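Local coordinates for 30kLP (Treponema pallidum, PDB 3K8G), which alters the permeability of lipid membranes at acidic pH and might take part in ligand transport at the outer membrane, at residues A[83-88]-A[101-106]. Numbering follows the deposited sequence.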
ATOM      1  N   LEU A  83      17.661  -3.671  19.221  1.00 21.87           N
ATOM      2  CA  LEU A  83      18.194  -4.921  18.680  1.00 22.74           C
ATOM      3  C   LEU A  83      18.119  -5.041  17.162  1.00 24.44           C
ATOM      4  O   LEU A  83      18.545  -6.053  16.591  1.00 24.93           O
ATOM      5  CB  LEU A  83      17.476  -6.110  19.332  1.00 22.12           C
ATOM      6  CG  LEU A  83      17.798  -6.219  20.833  1.00 23.35           C
ATOM      7  CD1 LEU A  83      17.085  -7.418  21.454  1.00 24.14           C
ATOM      8  CD2 LEU A  83      19.312  -6.306  21.039  1.00 22.94           C
ATOM      9  N   ILE A  84      17.536  -4.039  16.510  1.00 22.55           N
ATOM     10  CA  ILE A  84      17.556  -3.981  15.057  1.00 22.89           C
ATOM     11  C   ILE A  84      18.411  -2.807  14.583  1.00 22.56           C
ATOM     12  O   ILE A  84      19.091  -2.174  15.397  1.00 21.02           O
ATOM     13  CB  ILE A  84      16.132  -3.949  14.454  1.00 24.07           C
ATOM     14  CG1 ILE A  84      15.269  -2.845  15.083  1.00 25.84           C
ATOM     15  CG2 ILE A  84      15.466  -5.357  14.595  1.00 24.58           C
ATOM     16  CD1 ILE A  84      13.918  -2.626  14.342  1.00 28.18           C
ATOM     17  N   PHE A  85      18.368  -2.514  13.280  1.00 21.18           N
ATOM     18  CA  PHE A  85      19.223  -1.489  12.677  1.00 22.11           C
ATOM     19  C   PHE A  85      20.678  -1.641  13.119  1.00 21.72           C
ATOM     20  O   PHE A  85      21.297  -0.695  13.578  1.00 22.64           O
ATOM     21  CB  PHE A  85      18.729  -0.062  13.004  1.00 22.43           C
ATOM     22  CG  PHE A  85      17.248   0.121  12.855  1.00 22.33           C
ATOM     23  CD1 PHE A  85      16.639   0.005  11.603  1.00 19.82           C
ATOM     24  CD2 PHE A  85      16.458   0.389  13.969  1.00 23.76           C
ATOM     25  CE1 PHE A  85      15.268   0.152  11.460  1.00 20.49           C
ATOM     26  CE2 PHE A  85      15.075   0.560  13.829  1.00 23.77           C
ATOM     27  CZ  PHE A  85      14.485   0.427  12.564  1.00 18.90           C
ATOM     28  N   SER A  86      21.226  -2.837  12.982  1.00 22.32           N
ATOM     29  CA  SER A  86      22.635  -3.034  13.292  1.00 24.21           C
ATOM     30  C   SER A  86      23.516  -2.475  12.169  1.00 24.10           C
ATOM     31  O   SER A  86      23.202  -2.631  10.989  1.00 24.31           O
ATOM     32  CB  SER A  86      22.904  -4.521  13.526  1.00 23.23           C
ATOM     33  OG  SER A  86      24.143  -4.892  12.953  1.00 29.28           O
ATOM     34  N   ARG A  87      24.607  -1.806  12.531  1.00 25.58           N
ATOM     35  CA  ARG A  87      25.578  -1.311  11.536  1.00 27.85           C
ATOM     36  C   ARG A  87      26.207  -2.403  10.664  1.00 28.03           C
ATOM     37  O   ARG A  87      26.681  -2.123   9.563  1.00 28.85           O
ATOM     38  CB  ARG A  87      26.690  -0.494  12.205  1.00 29.19           C
ATOM     39  CG  ARG A  87      26.266   0.918  12.548  1.00 33.86           C
ATOM     40  CD  ARG A  87      26.081   1.080  14.042  1.00 40.03           C
ATOM     41  NE  ARG A  87      27.337   0.864  14.763  1.00 39.80           N
ATOM     42  CZ  ARG A  87      27.449   0.843  16.090  1.00 46.02           C
ATOM     43  NH1 ARG A  87      26.377   1.034  16.859  1.00 46.11           N
ATOM     44  NH2 ARG A  87      28.637   0.635  16.657  1.00 44.71           N
ATOM     45  N   SER A  88      26.210  -3.645  11.136  1.00 27.88           N
ATOM     46  CA  SER A  88      26.730  -4.725  10.302  1.00 29.63           C
ATOM     47  C   SER A  88      25.732  -5.104   9.209  1.00 29.59           C
ATOM     48  O   SER A  88      26.051  -5.887   8.317  1.00 30.22           O
ATOM     49  CB  SER A  88      27.159  -5.947  11.135  1.00 29.14           C
ATOM     50  OG  SER A  88      26.046  -6.584  11.749  1.00 31.41           O
ATOM     51  N   THR A 101      15.660   9.408  16.363  1.00 32.38           N
ATOM     52  CA  THR A 101      16.721   8.788  15.583  1.00 30.72           C
ATOM     53  C   THR A 101      16.217   8.345  14.203  1.00 29.02           C
ATOM     54  O   THR A 101      15.114   7.813  14.092  1.00 28.31           O
ATOM     55  CB  THR A 101      17.332   7.601  16.344  1.00 30.79           C
ATOM     56  OG1 THR A 101      17.579   8.002  17.699  1.00 34.98           O
ATOM     57  CG2 THR A 101      18.642   7.168  15.707  1.00 30.17           C
ATOM     58  N   TYR A 102      17.038   8.560  13.171  1.00 27.51           N
ATOM     59  CA  TYR A 102      16.740   8.093  11.810  1.00 28.57           C
ATOM     60  C   TYR A 102      17.727   7.003  11.492  1.00 25.52           C
ATOM     61  O   TYR A 102      18.917   7.169  11.770  1.00 28.75           O
ATOM     62  CB  TYR A 102      16.990   9.197  10.751  1.00 29.38           C
ATOM     63  CG  TYR A 102      16.128  10.431  10.826  1.00 30.71           C
ATOM     64  CD1 TYR A 102      15.316  10.683  11.921  1.00 32.81           C
ATOM     65  CD2 TYR A 102      16.170  11.377   9.808  1.00 35.33           C
ATOM     66  CE1 TYR A 102      14.549  11.830  11.996  1.00 35.19           C
ATOM     67  CE2 TYR A 102      15.398  12.528   9.868  1.00 36.50           C
ATOM     68  CZ  TYR A 102      14.596  12.742  10.965  1.00 33.19           C
ATOM     69  OH  TYR A 102      13.835  13.864  11.050  1.00 35.18           O
ATOM     70  N   TYR A 103      17.259   5.926  10.870  1.00 21.56           N
ATOM     71  CA  TYR A 103      18.139   4.895  10.320  1.00 19.78           C
ATOM     72  C   TYR A 103      18.098   4.911   8.786  1.00 21.29           C
ATOM     73  O   TYR A 103      17.012   4.957   8.164  1.00 19.89           O
ATOM     74  CB  TYR A 103      17.762   3.531  10.891  1.00 20.04           C
ATOM     75  CG  TYR A 103      17.746   3.508  12.420  1.00 23.81           C
ATOM     76  CD1 TYR A 103      18.916   3.268  13.142  1.00 24.57           C
ATOM     77  CD2 TYR A 103      16.568   3.743  13.134  1.00 26.56           C
ATOM     78  CE1 TYR A 103      18.919   3.246  14.537  1.00 28.91           C
ATOM     79  CE2 TYR A 103      16.554   3.722  14.538  1.00 30.17           C
ATOM     80  CZ  TYR A 103      17.739   3.468  15.223  1.00 31.58           C
ATOM     81  OH  TYR A 103      17.752   3.443  16.596  1.00 35.37           O
ATOM     82  N   GLU A 104      19.276   4.919   8.171  1.00 19.09           N
ATOM     83  CA  GLU A 104      19.381   5.017   6.716  1.00 20.12           C
ATOM     84  C   GLU A 104      20.163   3.869   6.158  1.00 20.50           C
ATOM     85  O   GLU A 104      21.166   3.445   6.753  1.00 19.96           O
ATOM     86  CB  GLU A 104      20.060   6.342   6.297  1.00 20.68           C
ATOM     87  CG  GLU A 104      19.347   7.604   6.851  1.00 27.73           C
ATOM     88  CD  GLU A 104      19.730   8.897   6.120  1.00 37.45           C
ATOM     89  OE1 GLU A 104      20.937   9.120   5.866  1.00 44.43           O
ATOM     90  OE2 GLU A 104      18.815   9.688   5.814  1.00 41.76           O
ATOM     91  N   SER A 105      19.715   3.376   5.010  1.00 19.00           N
ATOM     92  CA  SER A 105      20.468   2.399   4.219  1.00 21.57           C
ATOM     93  C   SER A 105      20.396   2.796   2.736  1.00 22.17           C
ATOM     94  O   SER A 105      19.744   3.787   2.390  1.00 22.38           O
ATOM     95  CB  SER A 105      19.927   0.977   4.445  1.00 20.83           C
ATOM     96  OG  SER A 105      18.557   0.845   4.048  1.00 22.59           O
ATOM     97  N   GLU A 106      21.038   2.030   1.860  1.00 21.64           N
ATOM     98  CA  GLU A 106      21.015   2.340   0.419  1.00 23.21           C
ATOM     99  C   GLU A 106      19.633   2.737  -0.131  1.00 21.80           C
ATOM    100  O   GLU A 106      19.493   3.752  -0.823  1.00 21.86           O
ATOM    101  CB  GLU A 106      21.530   1.152  -0.405  1.00 22.24           C
ATOM    102  CG  GLU A 106      21.752   1.487  -1.881  1.00 30.00           C
ATOM    103  CD  GLU A 106      22.890   2.491  -2.112  1.00 40.34           C
ATOM    104  OE1 GLU A 106      23.650   2.797  -1.159  1.00 42.72           O
ATOM    105  OE2 GLU A 106      23.032   2.967  -3.259  1.00 44.98           O
TER
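F85 and Y103 make the whole contact, one flat ring laid on another. Just before F85, I84 turns its side chain to helix 45-52, where it packs on I50 and touches D46 and K49, a branched hydrocarbon that suits its buried place. F85 follows with positive phi and psi, a left-handed backbone conformation, and its N-H is taken up by the carboxylate of D46. With CG anti to the carbonyl carbon (chi1 -45°), its ring lies over Y103 in an offset stack, the centroids 3.9 Å apart and the planes tilted by 11°. F85, wholly apolar, suits burial, and partly exposed Y103 offers it an equally flat ring face. F85 CD2 sits 3.3 Å above the centre of the Y103 ring, while Y103 CD2 lies toward the rim of the F85 ring. The two side chains cross at about a right angle, and each CB also rests on the other's face in a CH-pi contact; F85 CB comes to 3.3 Å from Y103 CD1. Y103 belongs to strand 101-104, next to edge strand 92-95 in the antiparallel array of the U-shaped beta-half-barrel, and the stack joins the loop after helix 78-81 to this strand. W91 meets the F85 ring edge-to-face. After F85, S86 points away from the strand and forms an ST turn: its OG accepts from S88 N at 3.0 Å, a role its short hydroxyl side chain suits.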